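Local coordinates for protein putative efflux transporter (Bacteroides eggerthii, PDB 4L8J) that probably serves as a periplasmic membrane-fusion adaptor of an efflux pump, joining a transporter of the inner membrane to an exit channel of the outer membrane, at residues A[35-40]-A[132-137]; A[43-48]-A[142-147]; A[47-52]-A[59-64]; A[137-142]-A[155-160]. One frame throughout, in Å; residues are numbered along the deposited sequence.

Interaction 1: residues A[35-40]-A[132-137]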
loop_
_atom_site.group_PDB
_atom_site.type_symbol
_atom_site.label_atom_id
_atom_site.label_comp_id
_atom_site.label_asym_id
_atom_site.label_seq_id
_atom_site.Cartn_x
_atom_site.Cartn_y
_atom_site.Cartn_z
ATOM N N VAL A 35 23.594 42.081 31.164
ATOM C CA VAL A 35 23.320 43.511 31.178
ATOM C C VAL A 35 24.040 44.113 32.386
ATOM O O VAL A 35 23.873 43.640 33.516
ATOM C CB VAL A 35 21.806 43.802 31.173
ATOM C CG1 VAL A 35 21.531 45.301 31.204
ATOM C CG2 VAL A 35 21.141 43.157 29.956
ATOM N N LYS A 36 24.905 45.102 32.120
ATOM C CA LYS A 36 25.653 45.816 33.146
ATOM C C LYS A 36 24.729 46.879 33.716
ATOM O O LYS A 36 24.194 47.688 32.959
ATOM C CB LYS A 36 26.936 46.425 32.565
ATOM C CG LYS A 36 27.948 46.878 33.623
ATOM C CD LYS A 36 28.946 47.912 33.086
ATOM C CE LYS A 36 28.362 49.303 33.008
ATOM N NZ LYS A 36 29.209 50.208 32.192
ATOM N N LEU A 37 24.439 46.797 35.015
ATOM C CA LEU A 37 23.557 47.751 35.681
ATOM C C LEU A 37 24.375 48.823 36.310
ATOM O O LEU A 37 25.403 48.542 36.915
ATOM C CB LEU A 37 22.668 47.084 36.737
ATOM C CG LEU A 37 21.485 46.264 36.248
ATOM C CD1 LEU A 37 20.583 45.911 37.413
ATOM C CD2 LEU A 37 20.682 47.022 35.192
ATOM N N ALA A 38 23.947 50.066 36.149
ATOM C CA ALA A 38 24.688 51.172 36.724
ATOM C C ALA A 38 23.761 52.282 37.152
ATOM O O ALA A 38 22.658 52.410 36.601
ATOM C CB ALA A 38 25.685 51.697 35.704
ATOM N N PHE A 39 24.201 53.076 38.143
ATOM C CA PHE A 39 23.458 54.250 38.604
ATOM C C PHE A 39 23.534 55.351 37.523
ATOM O O PHE A 39 24.495 55.383 36.741
ATOM C CB PHE A 39 24.026 54.776 39.945
ATOM C CG PHE A 39 23.668 53.978 41.177
ATOM C CD1 PHE A 39 22.520 54.264 41.902
ATOM C CD2 PHE A 39 24.505 52.970 41.636
ATOM C CE1 PHE A 39 22.203 53.543 43.060
ATOM C CE2 PHE A 39 24.192 52.251 42.799
ATOM C CZ PHE A 39 23.034 52.537 43.493
ATOM N N ARG A 40 22.524 56.229 37.462
ATOM C CA ARG A 40 22.542 57.333 36.502
ATOM C C ARG A 40 23.101 58.595 37.202
ATOM O O ARG A 40 23.229 59.655 36.580
ATOM C CB ARG A 40 21.144 57.574 35.899
ATOM C CG ARG A 40 20.646 56.406 35.030
ATOM C CD ARG A 40 19.212 56.604 34.584
ATOM N NE ARG A 40 18.657 55.377 34.006
ATOM C CZ ARG A 40 17.356 55.128 33.863
ATOM N NH1 ARG A 40 16.454 56.016 34.265
ATOM N NH2 ARG A 40 16.950 53.982 33.330
ATOM N N LEU A 132 17.232 49.893 40.362
ATOM C CA LEU A 132 16.267 48.786 40.342
ATOM C C LEU A 132 16.526 47.813 39.198
ATOM O O LEU A 132 17.154 48.194 38.207
ATOM C CB LEU A 132 14.829 49.349 40.227
ATOM C CG LEU A 132 14.442 50.505 41.180
ATOM C CD1 LEU A 132 13.054 51.006 40.867
ATOM C CD2 LEU A 132 14.521 50.100 42.661
ATOM N N ALA A 133 16.050 46.559 39.327
ATOM C CA ALA A 133 16.204 45.566 38.272
ATOM C C ALA A 133 15.301 45.946 37.084
ATOM O O ALA A 133 14.097 46.157 37.282
ATOM C CB ALA A 133 15.871 44.171 38.792
ATOM N N PRO A 134 15.864 46.133 35.870
ATOM C CA PRO A 134 15.025 46.556 34.727
ATOM C C PRO A 134 14.148 45.404 34.180
ATOM O O PRO A 134 13.193 45.658 33.425
ATOM C CB PRO A 134 16.056 47.039 33.703
ATOM C CG PRO A 134 17.255 46.187 33.964
ATOM C CD PRO A 134 17.276 45.953 35.467
ATOM N N PHE A 135 14.465 44.151 34.567
ATOM C CA PHE A 135 13.721 42.932 34.198
ATOM C C PHE A 135 13.983 41.809 35.214
ATOM O O PHE A 135 14.960 41.879 35.975
ATOM C CB PHE A 135 14.093 42.446 32.763
ATOM C CG PHE A 135 15.573 42.425 32.452
ATOM C CD1 PHE A 135 16.396 41.440 32.972
ATOM C CD2 PHE A 135 16.151 43.424 31.680
ATOM C CE1 PHE A 135 17.766 41.455 32.730
ATOM C CE2 PHE A 135 17.524 43.426 31.425
ATOM C CZ PHE A 135 18.318 42.440 31.950
ATOM N N ASP A 136 13.131 40.746 35.192
ATOM C CA ASP A 136 13.315 39.542 36.013
ATOM C C ASP A 136 14.621 38.897 35.596
ATOM O O ASP A 136 14.844 38.696 34.398
ATOM C CB ASP A 136 12.144 38.552 35.812
ATOM C CG ASP A 136 10.809 38.943 36.412
ATOM O OD1 ASP A 136 10.644 40.124 36.783
ATOM O OD2 ASP A 136 9.913 38.074 36.481
ATOM N N GLY A 137 15.512 38.648 36.545
ATOM C CA GLY A 137 16.796 38.055 36.204
ATOM C C GLY A 137 17.567 37.506 37.372
ATOM O O GLY A 137 17.033 37.374 38.477
#

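Interaction 2: residues A[43-48]-A[142-147]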
loop_
_atom_site.group_PDB
_atom_site.type_symbol
_atom_site.label_atom_id
_atom_site.label_comp_id
_atom_site.label_asym_id
_atom_site.label_seq_id
_atom_site.Cartn_x
_atom_site.Cartn_y
_atom_site.Cartn_z
ATOM N N GLY A 43 27.649 58.720 43.592
ATOM C CA GLY A 43 27.469 58.732 45.034
ATOM C C GLY A 43 28.093 57.562 45.743
ATOM O O GLY A 43 28.816 56.771 45.135
ATOM N N GLN A 44 27.829 57.467 47.047
ATOM C CA GLN A 44 28.320 56.379 47.878
ATOM C C GLN A 44 27.215 55.317 48.093
ATOM O O GLN A 44 26.169 55.628 48.674
ATOM C CB GLN A 44 28.835 56.918 49.232
ATOM C CG GLN A 44 29.149 55.813 50.252
ATOM C CD GLN A 44 29.917 56.296 51.454
ATOM O OE1 GLN A 44 31.090 55.948 51.626
ATOM N NE2 GLN A 44 29.265 57.064 52.343
ATOM N N ILE A 45 27.478 54.062 47.689
ATOM C CA ILE A 45 26.539 52.950 47.925
ATOM C C ILE A 45 26.361 52.804 49.435
ATOM O O ILE A 45 27.346 52.839 50.155
ATOM C CB ILE A 45 27.022 51.630 47.247
ATOM C CG1 ILE A 45 26.940 51.763 45.706
ATOM C CG2 ILE A 45 26.196 50.408 47.721
ATOM C CD1 ILE A 45 27.854 50.885 44.962
ATOM N N ILE A 46 25.121 52.761 49.922
ATOM C CA ILE A 46 24.837 52.584 51.355
ATOM C C ILE A 46 24.005 51.309 51.557
ATOM O O ILE A 46 23.746 50.901 52.689
ATOM C CB ILE A 46 24.160 53.805 51.989
ATOM C CG1 ILE A 46 22.863 54.200 51.224
ATOM C CG2 ILE A 46 25.179 54.961 52.160
ATOM C CD1 ILE A 46 21.802 54.966 52.077
ATOM N N ASN A 47 23.539 50.720 50.445
ATOM C CA ASN A 47 22.767 49.486 50.484
ATOM C C ASN A 47 23.047 48.676 49.225
ATOM O O ASN A 47 22.977 49.202 48.122
ATOM C CB ASN A 47 21.266 49.766 50.659
ATOM C CG ASN A 47 20.454 48.552 51.057
ATOM O OD1 ASN A 47 20.980 47.484 51.312
ATOM N ND2 ASN A 47 19.148 48.680 51.118
ATOM N N LEU A 48 23.406 47.405 49.414
ATOM C CA LEU A 48 23.674 46.424 48.378
ATOM C C LEU A 48 22.954 45.135 48.843
ATOM O O LEU A 48 23.579 44.239 49.381
ATOM C CB LEU A 48 25.197 46.269 48.232
ATOM C CG LEU A 48 25.742 45.640 46.946
ATOM C CD1 LEU A 48 25.174 46.303 45.697
ATOM C CD2 LEU A 48 27.237 45.762 46.913
ATOM N N ARG A 142 28.457 40.603 41.257
ATOM C CA ARG A 142 28.428 41.785 42.096
ATOM C C ARG A 142 29.781 42.481 41.905
ATOM O O ARG A 142 30.816 41.924 42.297
ATOM C CB ARG A 142 28.186 41.381 43.547
ATOM C CG ARG A 142 27.602 42.480 44.382
ATOM C CD ARG A 142 26.917 41.863 45.561
ATOM N NE ARG A 142 27.748 41.975 46.745
ATOM C CZ ARG A 142 27.274 42.134 47.973
ATOM N NH1 ARG A 142 25.964 42.148 48.191
ATOM N NH2 ARG A 142 28.102 42.258 48.993
ATOM N N LEU A 143 29.777 43.664 41.254
ATOM C CA LEU A 143 30.995 44.388 40.861
ATOM C C LEU A 143 31.513 45.402 41.873
ATOM O O LEU A 143 32.649 45.878 41.733
ATOM C CB LEU A 143 30.742 45.108 39.526
ATOM C CG LEU A 143 30.313 44.216 38.364
ATOM C CD1 LEU A 143 29.813 45.045 37.210
ATOM C CD2 LEU A 143 31.443 43.286 37.922
ATOM N N VAL A 144 30.702 45.753 42.873
ATOM C CA VAL A 144 31.067 46.751 43.874
ATOM C C VAL A 144 30.793 46.209 45.267
ATOM O O VAL A 144 30.206 45.143 45.404
ATOM C CB VAL A 144 30.304 48.097 43.627
ATOM C CG1 VAL A 144 30.875 48.854 42.432
ATOM C CG2 VAL A 144 28.806 47.853 43.436
ATOM N N GLU A 145 31.191 46.966 46.287
ATOM C CA GLU A 145 30.993 46.668 47.704
ATOM C C GLU A 145 30.128 47.736 48.336
ATOM O O GLU A 145 30.077 48.853 47.818
ATOM C CB GLU A 145 32.352 46.607 48.440
ATOM C CG GLU A 145 33.192 45.389 48.110
ATOM C CD GLU A 145 33.144 44.305 49.166
ATOM O OE1 GLU A 145 33.502 44.592 50.333
ATOM O OE2 GLU A 145 32.762 43.162 48.822
ATOM N N ASN A 146 29.498 47.434 49.485
ATOM C CA ASN A 146 28.705 48.440 50.182
ATOM C C ASN A 146 29.643 49.494 50.785
ATOM O O ASN A 146 30.798 49.189 51.063
ATOM C CB ASN A 146 27.794 47.815 51.236
ATOM C CG ASN A 146 26.681 48.734 51.697
ATOM O OD1 ASN A 146 26.480 49.811 51.144
ATOM N ND2 ASN A 146 25.913 48.327 52.709
ATOM N N TYR A 147 29.166 50.750 50.887
ATOM C CA TYR A 147 29.874 51.951 51.373
ATOM C C TYR A 147 31.023 52.363 50.406
ATOM O O TYR A 147 31.817 53.241 50.741
ATOM C CB TYR A 147 30.327 51.851 52.856
ATOM C CG TYR A 147 29.155 51.779 53.818
ATOM C CD1 TYR A 147 28.423 52.917 54.145
ATOM C CD2 TYR A 147 28.724 50.558 54.334
ATOM C CE1 TYR A 147 27.324 52.854 55.008
ATOM C CE2 TYR A 147 27.620 50.478 55.188
ATOM C CZ TYR A 147 26.928 51.631 55.532
ATOM O OH TYR A 147 25.851 51.559 56.388
#

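Interaction 3: residues A[47-52]-A[59-64]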
loop_
_atom_site.group_PDB
_atom_site.type_symbol
_atom_site.label_atom_id
_atom_site.label_comp_id
_atom_site.label_asym_id
_atom_site.label_seq_id
_atom_site.Cartn_x
_atom_site.Cartn_y
_atom_site.Cartn_z
ATOM N N ASN A 47 23.539 50.720 50.445
ATOM C CA ASN A 47 22.767 49.486 50.484
ATOM C C ASN A 47 23.047 48.676 49.225
ATOM O O ASN A 47 22.977 49.202 48.122
ATOM C CB ASN A 47 21.266 49.766 50.659
ATOM C CG ASN A 47 20.454 48.552 51.057
ATOM O OD1 ASN A 47 20.980 47.484 51.312
ATOM N ND2 ASN A 47 19.148 48.680 51.118
ATOM N N LEU A 48 23.406 47.405 49.414
ATOM C CA LEU A 48 23.674 46.424 48.378
ATOM C C LEU A 48 22.954 45.135 48.843
ATOM O O LEU A 48 23.579 44.239 49.381
ATOM C CB LEU A 48 25.197 46.269 48.232
ATOM C CG LEU A 48 25.742 45.640 46.946
ATOM C CD1 LEU A 48 25.174 46.303 45.697
ATOM C CD2 LEU A 48 27.237 45.762 46.913
ATOM N N PRO A 49 21.605 45.091 48.765
ATOM C CA PRO A 49 20.870 43.997 49.415
ATOM C C PRO A 49 20.832 42.661 48.664
ATOM O O PRO A 49 20.272 41.703 49.196
ATOM C CB PRO A 49 19.462 44.583 49.530
ATOM C CG PRO A 49 19.336 45.445 48.283
ATOM C CD PRO A 49 20.671 46.114 48.229
ATOM N N VAL A 50 21.383 42.602 47.432
ATOM C CA VAL A 50 21.396 41.381 46.608
ATOM C C VAL A 50 22.776 40.685 46.647
ATOM O O VAL A 50 23.796 41.322 46.917
ATOM C CB VAL A 50 20.941 41.668 45.153
ATOM C CG1 VAL A 50 19.458 42.067 45.115
ATOM C CG2 VAL A 50 21.810 42.750 44.489
ATOM N N VAL A 51 22.786 39.372 46.390
ATOM C CA VAL A 51 23.992 38.530 46.349
ATOM C C VAL A 51 24.070 37.837 44.988
ATOM O O VAL A 51 23.054 37.736 44.283
ATOM C CB VAL A 51 24.065 37.474 47.500
ATOM C CG1 VAL A 51 24.155 38.138 48.867
ATOM C CG2 VAL A 51 22.911 36.464 47.436
ATOM N N GLU A 52 25.266 37.328 44.639
ATOM C CA GLU A 52 25.487 36.564 43.398
ATOM C C GLU A 52 24.681 35.283 43.418
ATOM O O GLU A 52 24.666 34.581 44.430
ATOM C CB GLU A 52 26.974 36.239 43.212
ATOM C CG GLU A 52 27.766 37.444 42.731
ATOM C CD GLU A 52 29.233 37.197 42.446
ATOM O OE1 GLU A 52 29.620 36.021 42.250
ATOM O OE2 GLU A 52 29.997 38.189 42.414
ATOM N N GLY A 59 11.921 45.767 38.963
ATOM C CA GLY A 59 11.589 46.768 39.976
ATOM C C GLY A 59 12.226 46.571 41.337
ATOM O O GLY A 59 12.225 47.498 42.159
ATOM N N GLN A 60 12.752 45.355 41.601
ATOM C CA GLN A 60 13.403 45.024 42.878
ATOM C C GLN A 60 14.673 45.856 43.076
ATOM O O GLN A 60 15.382 46.121 42.104
ATOM C CB GLN A 60 13.733 43.538 42.935
ATOM C CG GLN A 60 14.222 43.043 44.295
ATOM C CD GLN A 60 14.290 41.550 44.377
ATOM O OE1 GLN A 60 13.653 40.821 43.609
ATOM N NE2 GLN A 60 14.997 41.060 45.370
ATOM N N LEU A 61 14.956 46.258 44.335
ATOM C CA LEU A 61 16.137 47.055 44.650
ATOM C C LEU A 61 17.427 46.239 44.451
ATOM O O LEU A 61 17.525 45.115 44.907
ATOM C CB LEU A 61 16.059 47.605 46.102
ATOM C CG LEU A 61 17.176 48.552 46.568
ATOM C CD1 LEU A 61 17.170 49.857 45.787
ATOM C CD2 LEU A 61 17.038 48.856 48.035
ATOM N N ILE A 62 18.390 46.813 43.730
ATOM C CA ILE A 62 19.716 46.214 43.504
ATOM C C ILE A 62 20.715 46.888 44.418
ATOM O O ILE A 62 21.533 46.222 45.051
ATOM C CB ILE A 62 20.155 46.370 42.009
ATOM C CG1 ILE A 62 19.195 45.630 41.044
ATOM C CG2 ILE A 62 21.638 45.924 41.834
ATOM C CD1 ILE A 62 19.227 44.114 41.178
ATOM N N ALA A 63 20.666 48.232 44.456
ATOM C CA ALA A 63 21.600 49.029 45.243
ATOM C C ALA A 63 21.052 50.417 45.452
ATOM O O ALA A 63 20.211 50.859 44.679
ATOM C CB ALA A 63 22.964 49.102 44.548
ATOM N N ALA A 64 21.509 51.101 46.505
ATOM C CA ALA A 64 21.106 52.487 46.759
ATOM C C ALA A 64 22.303 53.298 47.175
ATOM O O ALA A 64 23.161 52.791 47.896
ATOM C CB ALA A 64 20.029 52.558 47.838
#

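Interaction 4: residues A[137-142]-A[155-160]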
loop_
_atom_site.group_PDB
_atom_site.type_symbol
_atom_site.label_atom_id
_atom_site.label_comp_id
_atom_site.label_asym_id
_atom_site.label_seq_id
_atom_site.Cartn_x
_atom_site.Cartn_y
_atom_site.Cartn_z
ATOM N N GLY A 137 15.512 38.648 36.545
ATOM C CA GLY A 137 16.796 38.055 36.204
ATOM C C GLY A 137 17.567 37.506 37.372
ATOM O O GLY A 137 17.033 37.374 38.477
ATOM N N SER A 138 18.828 37.170 37.126
ATOM C CA SER A 138 19.684 36.631 38.153
ATOM C C SER A 138 21.004 37.393 38.196
ATOM O O SER A 138 21.557 37.776 37.156
ATOM C CB SER A 138 19.898 35.130 37.969
ATOM O OG SER A 138 20.804 34.834 36.921
ATOM N N ILE A 139 21.484 37.636 39.420
ATOM C CA ILE A 139 22.717 38.361 39.646
ATOM C C ILE A 139 23.865 37.442 39.296
ATOM O O ILE A 139 24.178 36.514 40.048
ATOM C CB ILE A 139 22.822 38.937 41.094
ATOM C CG1 ILE A 139 21.542 39.697 41.539
ATOM C CG2 ILE A 139 24.119 39.733 41.302
ATOM C CD1 ILE A 139 21.080 40.893 40.671
ATOM N N GLU A 140 24.470 37.688 38.134
ATOM C CA GLU A 140 25.614 36.908 37.683
ATOM C C GLU A 140 26.845 37.352 38.442
ATOM O O GLU A 140 27.594 36.514 38.908
ATOM C CB GLU A 140 25.813 37.038 36.157
ATOM C CG GLU A 140 26.634 35.903 35.558
ATOM C CD GLU A 140 27.017 36.072 34.100
ATOM O OE1 GLU A 140 27.899 36.913 33.806
ATOM O OE2 GLU A 140 26.459 35.336 33.254
ATOM N N THR A 141 27.045 38.666 38.602
ATOM C CA THR A 141 28.215 39.189 39.307
ATOM C C THR A 141 27.896 40.481 40.061
ATOM O O THR A 141 27.198 41.353 39.548
ATOM C CB THR A 141 29.393 39.449 38.306
ATOM O OG1 THR A 141 29.511 38.377 37.372
ATOM C CG2 THR A 141 30.735 39.654 38.999
ATOM N N ARG A 142 28.457 40.603 41.257
ATOM C CA ARG A 142 28.428 41.785 42.096
ATOM C C ARG A 142 29.781 42.481 41.905
ATOM O O ARG A 142 30.816 41.924 42.297
ATOM C CB ARG A 142 28.186 41.381 43.547
ATOM C CG ARG A 142 27.602 42.480 44.382
ATOM C CD ARG A 142 26.917 41.863 45.561
ATOM N NE ARG A 142 27.748 41.975 46.745
ATOM C CZ ARG A 142 27.274 42.134 47.973
ATOM N NH1 ARG A 142 25.964 42.148 48.191
ATOM N NH2 ARG A 142 28.102 42.258 48.993
ATOM N N GLY A 155 29.656 50.051 36.522
ATOM C CA GLY A 155 29.005 48.764 36.732
ATOM C C GLY A 155 28.795 48.434 38.197
ATOM O O GLY A 155 29.733 48.534 38.994
ATOM N N ILE A 156 27.546 48.096 38.569
ATOM C CA ILE A 156 27.220 47.755 39.956
ATOM C C ILE A 156 27.064 46.223 40.038
ATOM O O ILE A 156 27.676 45.586 40.890
ATOM C CB ILE A 156 25.982 48.550 40.450
ATOM C CG1 ILE A 156 26.185 50.099 40.324
ATOM C CG2 ILE A 156 25.543 48.126 41.859
ATOM C CD1 ILE A 156 27.325 50.776 41.136
ATOM N N VAL A 157 26.252 45.651 39.142
ATOM C CA VAL A 157 26.033 44.221 38.993
ATOM C C VAL A 157 25.862 43.885 37.505
ATOM O O VAL A 157 25.527 44.761 36.700
ATOM C CB VAL A 157 24.822 43.640 39.806
ATOM C CG1 VAL A 157 24.982 43.792 41.319
ATOM C CG2 VAL A 157 23.467 44.155 39.299
ATOM N N ARG A 158 26.032 42.594 37.176
ATOM C CA ARG A 158 25.784 41.995 35.866
ATOM C C ARG A 158 24.570 41.124 36.065
ATOM O O ARG A 158 24.614 40.212 36.880
ATOM C CB ARG A 158 27.012 41.210 35.351
ATOM C CG ARG A 158 28.231 42.113 35.166
ATOM C CD ARG A 158 29.520 41.369 34.894
ATOM N NE ARG A 158 30.589 42.313 34.562
ATOM C CZ ARG A 158 31.791 41.966 34.116
ATOM N NH1 ARG A 158 32.094 40.687 33.931
ATOM N NH2 ARG A 158 32.698 42.896 33.842
ATOM N N LEU A 159 23.456 41.497 35.438
ATOM C CA LEU A 159 22.166 40.835 35.536
ATOM C C LEU A 159 21.846 40.088 34.216
ATOM O O LEU A 159 21.844 40.715 33.147
ATOM C CB LEU A 159 21.084 41.905 35.832
ATOM C CG LEU A 159 19.619 41.429 35.950
ATOM C CD1 LEU A 159 19.378 40.674 37.241
ATOM C CD2 LEU A 159 18.647 42.587 35.852
ATOM N N VAL A 160 21.568 38.769 34.289
ATOM C CA VAL A 160 21.216 38.008 33.089
ATOM C C VAL A 160 19.692 37.828 33.070
ATOM O O VAL A 160 19.101 37.461 34.096
ATOM C CB VAL A 160 22.003 36.668 32.901
ATOM C CG1 VAL A 160 23.505 36.924 32.779
ATOM C CG2 VAL A 160 21.738 35.677 34.014
#

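Interaction 1: residues A[35-40]-A[132-137]
In the barrel-sandwich (lipoyl-like) domain, V35 and L37 of strand 34-38 pack against P134 and F135 of the link that joins strand 130-132 to strand 137-142. The contact is wholly apolar, without a hydrogen bond across it. L37 and the P134 ring meet tip to tip: L37 CD2 lies 3.6 Å from P134 CD and also touches P134 CG, while L37 CD1 rests against P134 CD as well. V35 instead comes to the rim of the F135 ring. Its CG2 stands 3.5 Å from F135 CZ, close to the ring plane, and its CB, in that plane, is 3.8 Å from the same atom. F135 holds CG between its backbone N and carbonyl carbon (chi1 46°), and the ring end lies nearer to V35 than F135 CB does. An alanine at L37 would probably open a gap beside P134 CG and CD and take away the packing on I62 of strand 61-65. Strand 155-161 ties the two sides together: it pairs by backbone bonds with V35 and L37, and its L159 touches both P134 and F135. A133, backbone-bonded to G59, fastens the link to the residues preceding strand 61-65.

Interaction 2: residues A[43-48]-A[142-147]
L48 and R142 meet tip to tip where the loop after strand 43-47 passes the end of strand 137-142. L48 CD2 sits 3.7 Å above the centre of the R142 guanidinium, so a methyl group covers one face of the charged plane; the R142 chain is bent at chi3 (102°), which sets NE 3.8 Å from L48 CD2. Apolar pairs lie alongside. I45 and V144 cross at about a right angle, with I45 CD1 3.5 Å from V144 CG2. More loosely, I46 CG2 approaches Y147 CE1 at 4.1 Å. The polar contacts are weak. Y147 N gives a weak bond of 2.9 Å to I45 O and another weak one to its neighbour N146 OD1, while N146 ND2 reaches I46 O at 3.4 Å, again weakly. The firmer polar partner of R142 lies beyond, where NH1 donates to V50 O; NH2 binds a glycerol, probably from the crystallisation liquor. An alanine at R142 would probably leave V50 O without this donor and strip L48 CD2 of its flat cover. Packing and the guanidinium therefore appear to carry more of this contact than the weak hydrogen bonds do, with the arginine offering a face to leucine and an N-H to the backbone.

Interaction 3: residues A[47-52]-A[59-64]
L61 CD2 touches both N47 and P49, at N47 ND2 (3.7 Å) and at the proline ring atom CG (4.1 Å). With CG anti to the backbone N (chi1 -176°), the end of L61 comes nearer to segment 47-52 than its CB does, and the N47 and L61 side chains run at a slant to each other. Next to them, N47 and A64 form an antiparallel hydrogen-bonded pair whose CB atoms lie on the same face of the sheet: A64 N donates to N47 O at 2.9 Å, and the return bond from N47 N to A64 O is weak. I46 and N47 together face A64, a classic beta bulge. Beyond it the chain leaves the strand, and side chains close over the backbone of 61-64. L48 CD1 touches A63 CB at 3.7 Å. P49 CD comes within 3.3 Å of I62 O, and V50 CG2 packs on that same carbonyl oxygen. V50 and I62 also meet obliquely through their CG2 methyls. Strand 61-65 lies between strands 43-47 and 130-132 of its sheet, with a second bulge where I62 and A63 face L131. From this sheet I62 reaches I139 and V157 of the opposing one, to which segment 47-52 carries the chain toward strand 55-56.

Interaction 4: residues A[137-142]-A[155-160]
S138 and V160 form an antiparallel hydrogen-bonded pair at one end of the pairing of strands 137-142 and 155-161, neighbours in one antiparallel sheet of the barrel-sandwich domain, and a classic beta bulge interrupts it further on. S138 N donates to V160 O at 3.1 Å and V160 N returns to S138 O at 3.0 Å. At the bulge E140 and T141 both face R158: its carbonyl oxygen takes a bond of 2.8 Å from E140 N and a weak one from T141 N. The extra residue shifts the register by one, and pairing resumes with R158 N donating to T141 O. The side chains follow this pattern. On the face shared by I139, L159 and V157, I139 CD1 meets L159 CD1 at 3.8 Å and its CG2 packs against V157 CG1. On the face of S138, T141, R158 and V160, T141 and R158 lie side by side, pointing the same way. S138 OG, set between its backbone N and carbonyl carbon (chi1 76°), lies 3.2 Å from V160 CG2, while V160 CG1 touches OE2 of E140, whose extended chain meets the valine at about a right angle. Farther out, Y34 of strand 34-38 touches E140, R158 and V160, while I62 of the other sheet backs I139 and V157. G137 has no space for a CB at its present backbone position: one would fall 2.6 Å from V160 O and 2.9 Å from L159 CD1.

The four contacts cluster in the barrel-sandwich domain, their centres 8 to 14 Å apart. Interaction 4 lies within one sheet, between strands 137-142 and 155-161; interaction 3 pairs the ends of strands 43-47 and 61-65 in the other sheet and packs the loop after strand 43-47 onto strand 61-65. Interactions 1 and 2 bring segments about ninety residues apart in sequence together, and those residues include helices 68-95 and 102-127. Interaction 3 is nested inside interaction 1, interaction 2 crosses interactions 1 and 4, and interaction 4 opens after interaction 3 closes. R142 takes part in interactions 2 and 4 and bonds to V50 of interaction 3. Chain segments before and after the helices thus interlock in one compact domain.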